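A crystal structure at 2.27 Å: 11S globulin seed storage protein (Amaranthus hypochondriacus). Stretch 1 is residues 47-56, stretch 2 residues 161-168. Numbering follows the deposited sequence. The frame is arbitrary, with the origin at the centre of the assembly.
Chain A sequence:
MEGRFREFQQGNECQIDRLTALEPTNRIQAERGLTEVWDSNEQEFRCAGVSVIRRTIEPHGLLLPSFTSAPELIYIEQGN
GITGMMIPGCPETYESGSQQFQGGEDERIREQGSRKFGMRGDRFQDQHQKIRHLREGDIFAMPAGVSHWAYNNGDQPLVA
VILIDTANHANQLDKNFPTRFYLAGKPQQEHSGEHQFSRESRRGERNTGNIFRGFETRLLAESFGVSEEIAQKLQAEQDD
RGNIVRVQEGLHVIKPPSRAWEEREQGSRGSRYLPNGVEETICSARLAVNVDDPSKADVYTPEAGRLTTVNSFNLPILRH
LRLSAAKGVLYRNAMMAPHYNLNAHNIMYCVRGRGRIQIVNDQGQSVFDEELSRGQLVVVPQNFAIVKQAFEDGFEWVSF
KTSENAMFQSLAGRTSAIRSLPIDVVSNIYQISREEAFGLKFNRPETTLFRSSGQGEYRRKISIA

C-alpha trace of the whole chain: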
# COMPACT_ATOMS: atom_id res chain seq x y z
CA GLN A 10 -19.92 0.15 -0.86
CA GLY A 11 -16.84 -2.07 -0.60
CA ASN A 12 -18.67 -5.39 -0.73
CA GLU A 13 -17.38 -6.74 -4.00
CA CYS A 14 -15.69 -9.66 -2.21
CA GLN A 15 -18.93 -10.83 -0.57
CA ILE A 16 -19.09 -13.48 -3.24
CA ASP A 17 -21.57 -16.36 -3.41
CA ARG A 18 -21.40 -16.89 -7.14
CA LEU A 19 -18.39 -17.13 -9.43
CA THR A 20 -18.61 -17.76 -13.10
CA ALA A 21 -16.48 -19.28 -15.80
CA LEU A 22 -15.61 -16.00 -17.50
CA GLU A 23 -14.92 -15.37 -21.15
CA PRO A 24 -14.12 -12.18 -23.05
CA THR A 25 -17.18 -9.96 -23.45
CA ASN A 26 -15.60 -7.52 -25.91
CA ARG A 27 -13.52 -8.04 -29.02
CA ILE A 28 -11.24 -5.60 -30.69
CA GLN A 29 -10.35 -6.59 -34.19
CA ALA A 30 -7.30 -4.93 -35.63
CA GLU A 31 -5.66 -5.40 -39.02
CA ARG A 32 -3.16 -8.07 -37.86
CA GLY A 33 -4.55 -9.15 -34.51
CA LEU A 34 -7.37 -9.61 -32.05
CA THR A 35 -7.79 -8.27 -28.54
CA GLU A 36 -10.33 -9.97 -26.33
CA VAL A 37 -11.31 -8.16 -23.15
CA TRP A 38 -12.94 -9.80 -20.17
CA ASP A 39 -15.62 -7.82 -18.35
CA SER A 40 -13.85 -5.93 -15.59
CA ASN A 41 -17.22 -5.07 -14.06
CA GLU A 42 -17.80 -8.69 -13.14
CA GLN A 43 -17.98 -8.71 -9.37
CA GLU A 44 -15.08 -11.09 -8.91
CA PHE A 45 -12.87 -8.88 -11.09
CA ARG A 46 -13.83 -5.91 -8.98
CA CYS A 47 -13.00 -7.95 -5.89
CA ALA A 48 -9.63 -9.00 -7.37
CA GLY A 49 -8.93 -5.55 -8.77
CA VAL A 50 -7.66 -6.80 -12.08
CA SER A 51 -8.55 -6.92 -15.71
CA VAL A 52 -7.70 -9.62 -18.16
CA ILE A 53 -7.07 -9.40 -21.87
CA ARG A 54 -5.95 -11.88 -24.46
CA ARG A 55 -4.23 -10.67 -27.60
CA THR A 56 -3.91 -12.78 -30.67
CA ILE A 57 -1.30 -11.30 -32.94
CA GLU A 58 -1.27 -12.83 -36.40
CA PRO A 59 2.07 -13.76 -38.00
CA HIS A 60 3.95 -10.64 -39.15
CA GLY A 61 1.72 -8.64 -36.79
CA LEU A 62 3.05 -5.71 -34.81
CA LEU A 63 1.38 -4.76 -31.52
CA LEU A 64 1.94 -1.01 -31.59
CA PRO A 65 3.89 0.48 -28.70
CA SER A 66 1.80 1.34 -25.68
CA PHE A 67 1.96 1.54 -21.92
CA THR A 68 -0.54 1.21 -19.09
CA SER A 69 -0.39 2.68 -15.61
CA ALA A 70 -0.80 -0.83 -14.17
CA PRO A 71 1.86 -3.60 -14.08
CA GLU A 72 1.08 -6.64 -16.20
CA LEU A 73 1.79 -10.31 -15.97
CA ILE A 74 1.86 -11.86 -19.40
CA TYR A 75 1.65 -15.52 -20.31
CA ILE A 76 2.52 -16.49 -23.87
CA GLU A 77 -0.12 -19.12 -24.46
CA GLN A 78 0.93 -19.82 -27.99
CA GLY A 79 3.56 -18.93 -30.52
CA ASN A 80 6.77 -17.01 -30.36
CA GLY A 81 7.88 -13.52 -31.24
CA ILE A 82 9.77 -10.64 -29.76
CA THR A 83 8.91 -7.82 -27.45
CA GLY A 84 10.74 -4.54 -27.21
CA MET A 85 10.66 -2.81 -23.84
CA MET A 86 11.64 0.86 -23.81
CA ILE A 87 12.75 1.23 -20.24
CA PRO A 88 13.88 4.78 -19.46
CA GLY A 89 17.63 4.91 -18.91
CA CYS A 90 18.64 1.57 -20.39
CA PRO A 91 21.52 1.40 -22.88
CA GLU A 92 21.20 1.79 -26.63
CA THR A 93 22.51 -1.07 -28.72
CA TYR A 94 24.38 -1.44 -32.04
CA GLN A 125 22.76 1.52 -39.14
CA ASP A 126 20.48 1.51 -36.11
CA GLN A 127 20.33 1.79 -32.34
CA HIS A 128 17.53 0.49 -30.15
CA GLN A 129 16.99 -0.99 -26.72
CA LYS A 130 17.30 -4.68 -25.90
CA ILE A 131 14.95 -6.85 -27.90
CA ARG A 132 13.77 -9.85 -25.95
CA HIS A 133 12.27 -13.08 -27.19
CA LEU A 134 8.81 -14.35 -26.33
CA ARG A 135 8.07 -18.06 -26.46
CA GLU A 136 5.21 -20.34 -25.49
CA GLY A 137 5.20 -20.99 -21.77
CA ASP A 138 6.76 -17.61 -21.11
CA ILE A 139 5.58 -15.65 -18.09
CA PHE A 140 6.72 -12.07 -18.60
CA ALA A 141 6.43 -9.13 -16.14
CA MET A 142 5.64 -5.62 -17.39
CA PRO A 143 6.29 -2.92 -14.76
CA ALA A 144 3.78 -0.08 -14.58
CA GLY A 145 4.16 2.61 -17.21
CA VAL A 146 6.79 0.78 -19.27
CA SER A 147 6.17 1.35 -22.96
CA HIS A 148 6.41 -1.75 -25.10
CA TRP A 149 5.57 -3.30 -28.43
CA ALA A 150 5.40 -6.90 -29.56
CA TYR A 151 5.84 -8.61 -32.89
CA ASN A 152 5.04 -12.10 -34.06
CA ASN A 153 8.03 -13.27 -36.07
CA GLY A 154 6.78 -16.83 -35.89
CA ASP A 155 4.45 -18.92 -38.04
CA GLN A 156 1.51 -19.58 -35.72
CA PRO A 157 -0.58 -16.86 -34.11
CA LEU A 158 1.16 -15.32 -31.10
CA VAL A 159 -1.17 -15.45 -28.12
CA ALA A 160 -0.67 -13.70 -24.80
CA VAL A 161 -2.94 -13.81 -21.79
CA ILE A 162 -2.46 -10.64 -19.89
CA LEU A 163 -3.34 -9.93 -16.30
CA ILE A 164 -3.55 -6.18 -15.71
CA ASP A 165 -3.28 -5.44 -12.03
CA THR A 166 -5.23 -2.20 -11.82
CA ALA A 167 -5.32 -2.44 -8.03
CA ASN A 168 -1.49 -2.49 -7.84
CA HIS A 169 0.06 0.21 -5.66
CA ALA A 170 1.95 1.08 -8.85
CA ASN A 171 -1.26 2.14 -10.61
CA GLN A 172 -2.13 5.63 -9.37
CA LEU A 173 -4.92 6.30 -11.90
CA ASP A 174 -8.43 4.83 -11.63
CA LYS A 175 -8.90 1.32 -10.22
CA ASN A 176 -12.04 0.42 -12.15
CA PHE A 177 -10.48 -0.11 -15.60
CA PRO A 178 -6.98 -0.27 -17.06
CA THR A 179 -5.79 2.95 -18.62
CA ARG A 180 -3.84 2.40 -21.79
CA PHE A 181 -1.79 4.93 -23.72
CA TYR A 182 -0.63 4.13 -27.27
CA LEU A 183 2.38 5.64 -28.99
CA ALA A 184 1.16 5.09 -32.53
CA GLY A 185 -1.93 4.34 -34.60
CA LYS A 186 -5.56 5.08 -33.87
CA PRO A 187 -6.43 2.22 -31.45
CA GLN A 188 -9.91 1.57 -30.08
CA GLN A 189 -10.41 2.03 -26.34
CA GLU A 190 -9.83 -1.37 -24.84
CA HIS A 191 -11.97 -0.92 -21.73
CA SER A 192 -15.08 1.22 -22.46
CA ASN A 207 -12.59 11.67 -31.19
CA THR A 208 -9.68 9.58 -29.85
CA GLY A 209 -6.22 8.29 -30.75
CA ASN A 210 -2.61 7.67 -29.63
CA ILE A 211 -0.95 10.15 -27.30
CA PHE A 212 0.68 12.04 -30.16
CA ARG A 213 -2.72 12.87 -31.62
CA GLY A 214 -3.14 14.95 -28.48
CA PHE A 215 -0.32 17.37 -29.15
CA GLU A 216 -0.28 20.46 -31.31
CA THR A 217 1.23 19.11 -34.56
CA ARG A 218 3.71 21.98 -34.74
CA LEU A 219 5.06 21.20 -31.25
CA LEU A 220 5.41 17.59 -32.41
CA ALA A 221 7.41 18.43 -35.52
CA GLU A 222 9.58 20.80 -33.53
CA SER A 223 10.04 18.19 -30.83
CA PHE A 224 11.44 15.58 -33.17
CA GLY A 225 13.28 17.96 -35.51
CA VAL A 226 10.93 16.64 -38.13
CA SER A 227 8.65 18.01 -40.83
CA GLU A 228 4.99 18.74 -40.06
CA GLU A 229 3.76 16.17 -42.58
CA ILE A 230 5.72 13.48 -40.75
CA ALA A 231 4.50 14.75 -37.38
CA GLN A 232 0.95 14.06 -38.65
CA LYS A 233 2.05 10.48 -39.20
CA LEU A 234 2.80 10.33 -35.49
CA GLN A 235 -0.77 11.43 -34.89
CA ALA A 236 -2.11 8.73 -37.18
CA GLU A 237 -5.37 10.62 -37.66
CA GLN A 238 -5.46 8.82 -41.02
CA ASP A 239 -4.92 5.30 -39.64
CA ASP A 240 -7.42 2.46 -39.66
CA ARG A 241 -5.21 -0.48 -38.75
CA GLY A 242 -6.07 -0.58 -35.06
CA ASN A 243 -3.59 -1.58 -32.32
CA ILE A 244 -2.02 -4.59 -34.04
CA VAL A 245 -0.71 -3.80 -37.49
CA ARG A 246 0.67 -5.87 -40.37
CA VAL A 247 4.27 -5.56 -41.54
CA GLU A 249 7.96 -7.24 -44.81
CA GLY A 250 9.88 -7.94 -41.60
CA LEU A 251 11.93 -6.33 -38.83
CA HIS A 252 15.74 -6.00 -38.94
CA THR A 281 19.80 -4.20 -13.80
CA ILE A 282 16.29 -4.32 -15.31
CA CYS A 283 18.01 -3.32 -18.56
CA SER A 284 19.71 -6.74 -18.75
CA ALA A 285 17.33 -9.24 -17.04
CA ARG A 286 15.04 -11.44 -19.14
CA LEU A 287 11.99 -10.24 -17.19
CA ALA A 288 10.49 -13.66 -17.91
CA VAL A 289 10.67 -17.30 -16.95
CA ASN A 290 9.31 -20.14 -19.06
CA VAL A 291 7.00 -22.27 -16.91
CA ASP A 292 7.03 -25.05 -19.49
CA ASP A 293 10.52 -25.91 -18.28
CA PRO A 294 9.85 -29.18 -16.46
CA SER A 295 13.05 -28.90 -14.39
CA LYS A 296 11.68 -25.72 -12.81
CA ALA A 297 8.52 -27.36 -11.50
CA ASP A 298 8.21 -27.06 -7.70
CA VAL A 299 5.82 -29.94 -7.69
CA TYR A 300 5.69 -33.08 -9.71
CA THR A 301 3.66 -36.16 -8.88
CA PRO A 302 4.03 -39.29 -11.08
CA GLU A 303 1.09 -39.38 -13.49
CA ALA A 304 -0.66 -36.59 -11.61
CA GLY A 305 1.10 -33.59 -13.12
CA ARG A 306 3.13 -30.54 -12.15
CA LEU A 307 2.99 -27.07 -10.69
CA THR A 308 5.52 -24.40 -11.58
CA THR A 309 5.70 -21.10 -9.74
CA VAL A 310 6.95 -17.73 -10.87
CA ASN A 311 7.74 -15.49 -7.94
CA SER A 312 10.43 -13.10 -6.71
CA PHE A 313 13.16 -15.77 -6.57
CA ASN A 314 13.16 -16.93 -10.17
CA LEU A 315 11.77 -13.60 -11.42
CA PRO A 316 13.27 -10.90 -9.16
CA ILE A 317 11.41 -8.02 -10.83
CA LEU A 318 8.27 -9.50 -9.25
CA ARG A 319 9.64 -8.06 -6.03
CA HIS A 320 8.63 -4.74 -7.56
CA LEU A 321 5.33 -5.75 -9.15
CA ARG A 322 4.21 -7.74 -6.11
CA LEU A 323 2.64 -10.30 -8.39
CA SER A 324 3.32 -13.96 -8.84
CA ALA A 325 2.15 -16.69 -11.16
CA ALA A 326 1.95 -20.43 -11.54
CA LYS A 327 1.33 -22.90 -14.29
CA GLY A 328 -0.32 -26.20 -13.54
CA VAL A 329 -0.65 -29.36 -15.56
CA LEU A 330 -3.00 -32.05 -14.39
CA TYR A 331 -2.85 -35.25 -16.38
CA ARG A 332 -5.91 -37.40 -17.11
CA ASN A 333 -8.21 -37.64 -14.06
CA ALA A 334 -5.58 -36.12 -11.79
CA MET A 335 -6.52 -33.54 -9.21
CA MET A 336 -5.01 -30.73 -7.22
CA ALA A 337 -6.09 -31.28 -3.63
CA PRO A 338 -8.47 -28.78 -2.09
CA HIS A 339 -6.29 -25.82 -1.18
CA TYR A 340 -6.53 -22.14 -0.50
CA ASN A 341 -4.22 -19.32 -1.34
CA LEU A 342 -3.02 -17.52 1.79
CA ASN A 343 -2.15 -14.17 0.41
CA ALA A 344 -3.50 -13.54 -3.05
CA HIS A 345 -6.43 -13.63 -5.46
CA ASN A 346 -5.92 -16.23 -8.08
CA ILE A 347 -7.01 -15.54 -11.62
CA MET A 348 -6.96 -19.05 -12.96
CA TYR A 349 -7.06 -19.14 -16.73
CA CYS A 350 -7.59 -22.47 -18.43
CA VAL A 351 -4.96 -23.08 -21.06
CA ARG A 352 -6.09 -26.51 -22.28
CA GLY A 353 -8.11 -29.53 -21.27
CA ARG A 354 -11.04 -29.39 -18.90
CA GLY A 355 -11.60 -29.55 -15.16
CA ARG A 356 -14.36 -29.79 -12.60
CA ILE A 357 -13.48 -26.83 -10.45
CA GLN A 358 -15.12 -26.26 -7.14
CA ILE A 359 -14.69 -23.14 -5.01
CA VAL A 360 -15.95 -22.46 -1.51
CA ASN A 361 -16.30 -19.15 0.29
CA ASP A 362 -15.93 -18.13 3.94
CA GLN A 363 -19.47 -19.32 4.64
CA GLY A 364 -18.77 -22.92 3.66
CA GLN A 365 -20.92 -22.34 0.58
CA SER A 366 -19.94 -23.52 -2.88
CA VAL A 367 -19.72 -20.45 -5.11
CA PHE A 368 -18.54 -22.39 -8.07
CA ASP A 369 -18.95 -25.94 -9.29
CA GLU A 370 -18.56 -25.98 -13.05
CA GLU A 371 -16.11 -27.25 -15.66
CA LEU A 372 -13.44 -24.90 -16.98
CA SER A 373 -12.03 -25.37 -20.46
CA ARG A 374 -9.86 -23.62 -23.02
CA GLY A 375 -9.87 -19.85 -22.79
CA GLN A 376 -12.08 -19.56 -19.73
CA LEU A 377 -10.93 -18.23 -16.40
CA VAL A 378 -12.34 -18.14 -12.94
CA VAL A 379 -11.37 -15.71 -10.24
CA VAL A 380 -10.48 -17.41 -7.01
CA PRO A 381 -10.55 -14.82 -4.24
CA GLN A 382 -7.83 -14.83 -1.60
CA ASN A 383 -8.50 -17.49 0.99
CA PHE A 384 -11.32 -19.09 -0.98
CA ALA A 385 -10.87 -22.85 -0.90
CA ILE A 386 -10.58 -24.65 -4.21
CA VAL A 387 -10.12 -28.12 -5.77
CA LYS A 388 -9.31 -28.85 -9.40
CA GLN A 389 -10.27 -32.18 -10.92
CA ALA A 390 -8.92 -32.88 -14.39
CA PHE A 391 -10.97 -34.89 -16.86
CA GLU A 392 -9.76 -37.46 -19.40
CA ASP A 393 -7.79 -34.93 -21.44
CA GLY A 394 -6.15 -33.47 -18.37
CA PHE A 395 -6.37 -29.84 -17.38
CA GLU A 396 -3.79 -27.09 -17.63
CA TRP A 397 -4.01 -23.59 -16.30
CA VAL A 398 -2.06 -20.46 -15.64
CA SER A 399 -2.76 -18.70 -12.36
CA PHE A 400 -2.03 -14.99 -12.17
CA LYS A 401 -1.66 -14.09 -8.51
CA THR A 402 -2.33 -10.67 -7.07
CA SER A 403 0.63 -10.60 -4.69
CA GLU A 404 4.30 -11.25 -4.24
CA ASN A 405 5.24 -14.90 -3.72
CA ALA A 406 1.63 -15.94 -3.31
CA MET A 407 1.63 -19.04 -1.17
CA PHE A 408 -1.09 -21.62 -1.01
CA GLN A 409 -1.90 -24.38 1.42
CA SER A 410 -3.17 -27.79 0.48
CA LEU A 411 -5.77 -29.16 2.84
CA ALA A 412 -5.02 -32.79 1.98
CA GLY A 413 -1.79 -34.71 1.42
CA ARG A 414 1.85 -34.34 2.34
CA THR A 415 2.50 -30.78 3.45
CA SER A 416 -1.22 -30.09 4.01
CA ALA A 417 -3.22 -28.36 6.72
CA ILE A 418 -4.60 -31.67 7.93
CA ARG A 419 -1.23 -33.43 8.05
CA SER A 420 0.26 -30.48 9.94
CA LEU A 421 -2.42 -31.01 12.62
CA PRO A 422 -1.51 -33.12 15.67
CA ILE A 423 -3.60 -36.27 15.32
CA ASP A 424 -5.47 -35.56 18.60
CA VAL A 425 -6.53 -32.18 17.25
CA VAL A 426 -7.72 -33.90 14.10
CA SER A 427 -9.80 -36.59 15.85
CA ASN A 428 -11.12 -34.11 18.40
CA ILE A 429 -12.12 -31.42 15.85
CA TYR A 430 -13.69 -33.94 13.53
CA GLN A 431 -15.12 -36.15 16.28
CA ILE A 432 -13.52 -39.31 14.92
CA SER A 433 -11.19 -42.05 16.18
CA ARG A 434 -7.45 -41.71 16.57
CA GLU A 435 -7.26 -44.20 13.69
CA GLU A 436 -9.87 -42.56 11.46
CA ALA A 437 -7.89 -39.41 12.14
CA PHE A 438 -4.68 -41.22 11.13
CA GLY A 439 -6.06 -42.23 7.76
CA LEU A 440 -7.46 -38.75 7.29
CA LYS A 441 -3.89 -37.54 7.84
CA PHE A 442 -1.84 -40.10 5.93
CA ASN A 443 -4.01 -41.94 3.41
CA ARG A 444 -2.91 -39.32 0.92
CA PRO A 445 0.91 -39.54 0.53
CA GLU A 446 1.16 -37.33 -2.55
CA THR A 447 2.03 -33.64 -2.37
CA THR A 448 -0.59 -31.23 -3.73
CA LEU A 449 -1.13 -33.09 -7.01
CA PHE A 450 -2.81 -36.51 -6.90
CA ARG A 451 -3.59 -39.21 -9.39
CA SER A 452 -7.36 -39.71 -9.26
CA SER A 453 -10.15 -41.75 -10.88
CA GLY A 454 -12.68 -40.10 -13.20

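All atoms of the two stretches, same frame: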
# COMPACT_ATOMS: atom_id res chain seq x y z
N CYS A 47 -13.57 -7.43 -7.12
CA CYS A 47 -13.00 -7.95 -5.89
C CYS A 47 -11.48 -8.13 -6.03
O CYS A 47 -10.73 -7.76 -5.13
CB CYS A 47 -13.65 -9.29 -5.54
SG CYS A 47 -12.85 -10.14 -4.17
N ALA A 48 -11.03 -8.69 -7.15
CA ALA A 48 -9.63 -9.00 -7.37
C ALA A 48 -8.86 -7.75 -7.77
O ALA A 48 -7.66 -7.64 -7.53
CB ALA A 48 -9.47 -10.08 -8.43
N GLY A 49 -9.56 -6.80 -8.36
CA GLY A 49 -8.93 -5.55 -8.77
C GLY A 49 -8.01 -5.76 -9.94
O GLY A 49 -6.89 -5.23 -9.99
N VAL A 50 -8.46 -6.55 -10.90
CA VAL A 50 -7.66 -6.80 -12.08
C VAL A 50 -8.53 -6.77 -13.30
O VAL A 50 -9.76 -6.75 -13.21
CB VAL A 50 -6.95 -8.15 -12.00
CG1 VAL A 50 -6.07 -8.23 -10.74
CG2 VAL A 50 -7.97 -9.28 -12.02
N SER A 51 -7.88 -6.73 -14.44
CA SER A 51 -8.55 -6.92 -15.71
C SER A 51 -7.74 -7.96 -16.46
O SER A 51 -6.56 -8.17 -16.19
CB SER A 51 -8.62 -5.62 -16.49
OG SER A 51 -9.44 -4.66 -15.84
N VAL A 52 -8.39 -8.64 -17.37
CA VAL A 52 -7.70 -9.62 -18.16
C VAL A 52 -7.99 -9.34 -19.62
O VAL A 52 -9.15 -9.06 -20.01
CB VAL A 52 -8.11 -11.06 -17.76
CG1 VAL A 52 -7.42 -12.09 -18.63
CG2 VAL A 52 -7.78 -11.32 -16.30
N ILE A 53 -6.94 -9.38 -20.43
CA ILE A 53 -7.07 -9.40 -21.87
C ILE A 53 -6.30 -10.55 -22.49
O ILE A 53 -5.39 -11.13 -21.87
CB ILE A 53 -6.60 -8.10 -22.51
CG1 ILE A 53 -5.12 -7.87 -22.22
CG2 ILE A 53 -7.45 -6.94 -22.03
CD1 ILE A 53 -4.51 -6.80 -23.12
N ARG A 54 -6.68 -10.90 -23.70
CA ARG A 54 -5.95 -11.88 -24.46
C ARG A 54 -5.75 -11.28 -25.84
O ARG A 54 -6.70 -10.82 -26.46
CB ARG A 54 -6.71 -13.20 -24.52
CG ARG A 54 -6.15 -14.19 -25.53
CD ARG A 54 -6.89 -15.52 -25.48
NE ARG A 54 -8.30 -15.37 -25.84
CZ ARG A 54 -9.28 -16.07 -25.29
NH1 ARG A 54 -10.54 -15.88 -25.67
NH2 ARG A 54 -9.01 -16.96 -24.35
N ARG A 55 -4.51 -11.22 -26.29
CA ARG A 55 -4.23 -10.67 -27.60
C ARG A 55 -3.76 -11.79 -28.47
O ARG A 55 -2.92 -12.61 -28.06
CB ARG A 55 -3.16 -9.58 -27.57
CG ARG A 55 -3.47 -8.41 -26.65
CD ARG A 55 -2.43 -7.31 -26.82
NE ARG A 55 -2.61 -6.21 -25.88
CZ ARG A 55 -3.52 -5.24 -26.02
NH1 ARG A 55 -4.36 -5.23 -27.06
NH2 ARG A 55 -3.60 -4.28 -25.11
N THR A 56 -4.32 -11.84 -29.66
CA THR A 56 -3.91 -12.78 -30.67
C THR A 56 -3.31 -11.95 -31.78
O THR A 56 -3.99 -11.18 -32.44
CB THR A 56 -5.10 -13.55 -31.19
OG1 THR A 56 -5.67 -14.29 -30.11
CG2 THR A 56 -4.68 -14.50 -32.30
N VAL A 161 -1.89 -14.03 -22.75
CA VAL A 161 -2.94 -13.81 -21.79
C VAL A 161 -2.35 -12.88 -20.76
O VAL A 161 -1.33 -13.15 -20.13
CB VAL A 161 -3.44 -15.13 -21.18
CG1 VAL A 161 -4.50 -14.86 -20.15
CG2 VAL A 161 -3.99 -16.04 -22.27
N ILE A 162 -3.01 -11.74 -20.63
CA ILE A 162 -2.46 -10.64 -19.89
C ILE A 162 -3.30 -10.31 -18.67
O ILE A 162 -4.47 -9.95 -18.79
CB ILE A 162 -2.37 -9.43 -20.82
CG1 ILE A 162 -1.51 -9.81 -22.03
CG2 ILE A 162 -1.84 -8.22 -20.08
CD1 ILE A 162 -1.41 -8.74 -23.09
N LEU A 163 -2.73 -10.48 -17.49
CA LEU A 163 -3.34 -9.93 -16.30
C LEU A 163 -2.87 -8.49 -16.11
O LEU A 163 -1.65 -8.21 -16.12
CB LEU A 163 -3.00 -10.75 -15.06
CG LEU A 163 -3.60 -10.08 -13.82
CD1 LEU A 163 -4.87 -10.79 -13.41
CD2 LEU A 163 -2.61 -10.08 -12.68
N ILE A 164 -3.83 -7.59 -15.95
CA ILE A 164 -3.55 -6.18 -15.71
C ILE A 164 -3.98 -5.83 -14.30
O ILE A 164 -5.17 -5.83 -13.99
CB ILE A 164 -4.29 -5.27 -16.68
CG1 ILE A 164 -4.13 -5.77 -18.12
CG2 ILE A 164 -3.79 -3.83 -16.53
CD1 ILE A 164 -4.88 -4.94 -19.11
N ASP A 165 -3.01 -5.53 -13.45
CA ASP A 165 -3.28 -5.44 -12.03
C ASP A 165 -3.59 -4.00 -11.64
O ASP A 165 -2.75 -3.30 -11.07
CB ASP A 165 -2.10 -5.97 -11.23
CG ASP A 165 -2.31 -5.83 -9.75
OD1 ASP A 165 -3.49 -5.76 -9.37
OD2 ASP A 165 -1.31 -5.79 -8.99
N THR A 166 -4.82 -3.58 -11.96
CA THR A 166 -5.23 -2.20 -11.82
C THR A 166 -5.19 -1.78 -10.36
O THR A 166 -4.98 -0.62 -10.06
CB THR A 166 -6.64 -2.01 -12.37
OG1 THR A 166 -7.46 -3.08 -11.91
CG2 THR A 166 -6.63 -2.07 -13.87
N ALA A 167 -5.37 -2.74 -9.46
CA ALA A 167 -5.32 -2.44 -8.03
C ALA A 167 -3.90 -2.38 -7.45
O ALA A 167 -3.72 -2.19 -6.25
CB ALA A 167 -6.16 -3.45 -7.26
N ASN A 168 -2.88 -2.57 -8.29
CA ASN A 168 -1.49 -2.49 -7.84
C ASN A 168 -1.21 -1.11 -7.28
O ASN A 168 -1.65 -0.11 -7.86
CB ASN A 168 -0.53 -2.76 -9.01
CG ASN A 168 0.85 -3.26 -8.55
OD1 ASN A 168 1.77 -2.47 -8.31
ND2 ASN A 168 1.00 -4.56 -8.44
O HOH W 1 -4.89 -6.80 -7.62
O HOH W 2 -9.50 -3.40 -13.52

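Residues 161-164 pair antiparallel with strand 51-56, and the turn that follows closes over the end of the helix containing Ala-48. Val-161 lies opposite Arg-54 in a non-hydrogen-bonded pair; its CG2 is 4.3 Å from CG of Arg-54, whose polar end leads away to partners elsewhere in the structure, while its CG1 meets CG1 of Val-52 at 4.3 Å. Ile-162 and Ile-53 form a hydrogen-bonded pair: Ile-162 N donates to Ile-53 O (2.8 Å) and Ile-53 N to Ile-162 O (3.0 Å). The same Ile-162 O also receives a CA-H...O contact from Val-52 CA at 3.3 Å. With chi1 in p, Ile-53 brings CG1 within 3.5 Å of Ile-162 CB and 4.3 Å of Ile-164 CD1, packing on the face it shares with both. Leu-163 points to the other face, that of Val-52, and its CD1 reaches Val-50 CB (3.6 Å) and Val-52 CG2 (4.1 Å). Ile-164 repeats the two-bond pattern with Ser-51: Ile-164 N to Ser-51 O is 2.8 Å, nearly straight at 171°, and Ser-51 N to Ile-164 O is 2.9 Å. Beyond this pair the strand gives way to a type I turn, Asp-165 to Asn-168, braced by Asn-168 N to Asp-165 O (2.9 Å) and Asn-168 ND2 to Asp-165 OD2 (2.7 Å). Water 1 links Asp-165 OD1 (2.5 Å) to Ala-48 O (2.9 Å). Water 2 similarly joins Thr-166 OG1 to Ser-51 OG, 2.6 Å from each. Ala-167 N donates to Gly-49 O at 3.0 Å, tying the turn to the residue that leaves the helix. Gly-49 has positive phi, which favours glycine, and the fit is tight: an ideal CB there would lie 2.5 Å from Ala-167 CB, a clash.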